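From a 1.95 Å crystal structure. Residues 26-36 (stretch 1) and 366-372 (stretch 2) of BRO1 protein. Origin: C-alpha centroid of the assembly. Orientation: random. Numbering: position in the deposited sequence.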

# COMPACT_ATOMS: atom_id res chain seq x y z
N GLY A 26 10.85 -22.92 -23.77
CA GLY A 26 10.06 -21.94 -24.50
C GLY A 26 10.84 -21.11 -25.49
O GLY A 26 10.37 -20.82 -26.59
N LEU A 27 12.05 -20.72 -25.11
CA LEU A 27 12.88 -19.90 -25.98
C LEU A 27 13.52 -20.73 -27.10
O LEU A 27 13.60 -20.28 -28.24
CB LEU A 27 13.96 -19.20 -25.16
CG LEU A 27 14.57 -17.93 -25.74
CD1 LEU A 27 13.47 -17.04 -26.31
CD2 LEU A 27 15.34 -17.19 -24.65
N SER A 28 13.97 -21.94 -26.77
CA SER A 28 14.58 -22.78 -27.79
C SER A 28 13.53 -23.20 -28.82
O SER A 28 13.81 -23.23 -30.02
CB SER A 28 15.25 -24.00 -27.15
OG SER A 28 14.32 -24.78 -26.41
N SER A 29 12.32 -23.49 -28.36
CA SER A 29 11.25 -23.88 -29.27
C SER A 29 11.00 -22.76 -30.26
O SER A 29 10.96 -22.99 -31.47
CB SER A 29 9.96 -24.20 -28.51
OG SER A 29 10.11 -25.40 -27.77
N TYR A 30 10.84 -21.55 -29.75
CA TYR A 30 10.61 -20.39 -30.61
C TYR A 30 11.72 -20.30 -31.66
O TYR A 30 11.45 -20.11 -32.85
CB TYR A 30 10.59 -19.10 -29.79
CG TYR A 30 10.62 -17.85 -30.64
CD1 TYR A 30 9.50 -17.45 -31.38
CD2 TYR A 30 11.77 -17.08 -30.73
CE1 TYR A 30 9.53 -16.31 -32.18
CE2 TYR A 30 11.82 -15.94 -31.53
CZ TYR A 30 10.70 -15.57 -32.25
OH TYR A 30 10.76 -14.44 -33.04
N LEU A 31 12.96 -20.44 -31.21
CA LEU A 31 14.12 -20.38 -32.10
C LEU A 31 14.11 -21.51 -33.13
O LEU A 31 14.35 -21.27 -34.31
CB LEU A 31 15.41 -20.43 -31.27
CG LEU A 31 15.65 -19.24 -30.33
CD1 LEU A 31 16.86 -19.50 -29.45
CD2 LEU A 31 15.84 -17.97 -31.15
N LYS A 32 13.84 -22.73 -32.69
CA LYS A 32 13.80 -23.89 -33.59
C LYS A 32 12.73 -23.71 -34.67
O LYS A 32 12.86 -24.23 -35.77
CB LYS A 32 13.50 -25.17 -32.81
CG LYS A 32 14.65 -25.71 -31.98
CD LYS A 32 14.22 -26.94 -31.19
CE LYS A 32 15.35 -27.48 -30.34
NZ LYS A 32 14.93 -28.63 -29.51
N LYS A 33 11.67 -22.99 -34.33
CA LYS A 33 10.58 -22.75 -35.27
C LYS A 33 10.89 -21.56 -36.18
O LYS A 33 10.49 -21.54 -37.35
CB LYS A 33 9.28 -22.47 -34.51
CG LYS A 33 8.86 -23.58 -33.56
CD LYS A 33 7.68 -23.14 -32.70
CE LYS A 33 7.34 -24.19 -31.65
NZ LYS A 33 6.28 -23.72 -30.71
N SER A 34 11.61 -20.58 -35.65
CA SER A 34 11.97 -19.40 -36.42
C SER A 34 13.06 -19.72 -37.43
O SER A 34 12.97 -19.31 -38.59
CB SER A 34 12.44 -18.28 -35.49
OG SER A 34 11.38 -17.84 -34.64
N TYR A 35 14.09 -20.44 -36.99
CA TYR A 35 15.18 -20.84 -37.88
C TYR A 35 15.18 -22.35 -37.94
O TYR A 35 14.48 -23.01 -37.18
CB TYR A 35 16.53 -20.35 -37.35
CG TYR A 35 16.52 -18.91 -36.89
CD1 TYR A 35 16.20 -18.58 -35.58
CD2 TYR A 35 16.82 -17.88 -37.78
CE1 TYR A 35 16.18 -17.26 -35.15
CE2 TYR A 35 16.80 -16.55 -37.37
CZ TYR A 35 16.48 -16.25 -36.05
OH TYR A 35 16.46 -14.94 -35.64
N GLY A 36 15.96 -22.92 -38.85
CA GLY A 36 16.01 -24.36 -38.96
C GLY A 36 16.63 -25.00 -37.74
O GLY A 36 17.19 -24.31 -36.89
N SER A 366 22.89 -10.47 -25.35
CA SER A 366 23.02 -11.53 -26.35
C SER A 366 21.71 -12.29 -26.53
O SER A 366 21.33 -12.66 -27.64
CB SER A 366 24.13 -12.50 -25.95
OG SER A 366 25.39 -11.84 -25.86
N LEU A 367 21.02 -12.54 -25.42
CA LEU A 367 19.75 -13.25 -25.47
C LEU A 367 18.76 -12.42 -26.30
O LEU A 367 18.12 -12.95 -27.21
CB LEU A 367 19.21 -13.48 -24.05
CG LEU A 367 17.89 -14.25 -23.90
CD1 LEU A 367 17.78 -14.84 -22.51
CD2 LEU A 367 16.72 -13.32 -24.19
N TYR A 368 18.66 -11.13 -25.99
CA TYR A 368 17.76 -10.23 -26.72
C TYR A 368 18.06 -10.20 -28.22
O TYR A 368 17.16 -10.38 -29.05
CB TYR A 368 17.87 -8.79 -26.18
CG TYR A 368 17.39 -8.57 -24.75
CD1 TYR A 368 18.04 -7.65 -23.92
CD2 TYR A 368 16.28 -9.25 -24.24
CE1 TYR A 368 17.59 -7.40 -22.62
CE2 TYR A 368 15.82 -9.00 -22.94
CZ TYR A 368 16.49 -8.08 -22.14
OH TYR A 368 16.05 -7.82 -20.85
N ARG A 369 19.32 -9.97 -28.57
CA ARG A 369 19.73 -9.90 -29.97
C ARG A 369 19.30 -11.14 -30.76
O ARG A 369 18.91 -11.04 -31.92
CB ARG A 369 21.24 -9.71 -30.08
CG ARG A 369 21.71 -8.31 -29.70
CD ARG A 369 23.22 -8.21 -29.66
NE ARG A 369 23.67 -6.84 -29.38
CZ ARG A 369 23.59 -5.84 -30.26
NH1 ARG A 369 23.08 -6.04 -31.47
NH2 ARG A 369 24.01 -4.63 -29.91
N GLY A 370 19.36 -12.30 -30.12
CA GLY A 370 18.96 -13.53 -30.78
C GLY A 370 17.49 -13.58 -31.16
O GLY A 370 17.12 -14.32 -32.07
N ILE A 371 16.66 -12.82 -30.46
CA ILE A 371 15.22 -12.80 -30.74
C ILE A 371 14.87 -11.81 -31.85
O ILE A 371 14.66 -12.20 -33.00
CB ILE A 371 14.40 -12.43 -29.49
CG1 ILE A 371 14.70 -13.40 -28.35
CG2 ILE A 371 12.91 -12.46 -29.82
CD1 ILE A 371 13.99 -13.05 -27.05
N ILE A 372 14.79 -10.54 -31.48
CA ILE A 372 14.45 -9.45 -32.40
C ILE A 372 13.82 -9.93 -33.71
O ILE A 372 12.69 -10.42 -33.73
CB ILE A 372 15.69 -8.60 -32.72
CG1 ILE A 372 16.77 -9.46 -33.38
CG2 ILE A 372 16.23 -7.97 -31.43
CD1 ILE A 372 18.01 -8.69 -33.81

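A carbonyl oxygen with no partner is the oddity of this helix pair: Gly370 O is buried by the contact yet finds no hydrogen-bond donor anywhere in the model. The hydroxyl nearest it across the contact, Tyr35 OH, lies 3.7 Å from Gly370 O, too far for a hydrogen bond, and the other close neighbour across the contact is a methyl group, with Leu31 CD2 lying 4.0 Å from Gly370 O. No hydrogen bond links the two stretches at all, so the example illustrates a general principle: segments more than 300 residues apart in sequence can meet through apolar contacts without a hydrogen bond between them; here the contact also buries an unpaired polar atom.

The two helices run in broadly the same direction, their axes inclined at 35° and 11.8 Å apart at closest approach. That spacing leaves room for side chains between the backbones, which come nearest at Leu31 and Ile371, with 7.8 Å between their CA atoms.

Residues one helical turn apart do most of the work. The CA-to-CB bond of Leu27 points toward the partner, and both branches make contact: its CD2 lies 4.0 Å from Leu367 CG, while its CD1 lies 4.1 Å from Ile371 CD1. Ile371 in turn meets Tyr30, whose CE2 sits 4.0 Å from Ile371 CG2, the methyl approaching the ring obliquely. These are van der Waals contacts, favoured because they remove hydrocarbon from water.

Backbone bonding stays within each stretch. In the first, the i to i+4 ladder continues to Tyr35, whose N donates to Leu31 O at 2.8 Å, and Ser34 OG folds back to donate to Tyr30 O at 2.9 Å. Tyr35 then leaves helical geometry, its CA-to-CB bond still pointing toward the second stretch. In the second, Gly370 N donates to Ser366 O at 3.2 Å and Ile371 N to Tyr368 O at 2.9 Å.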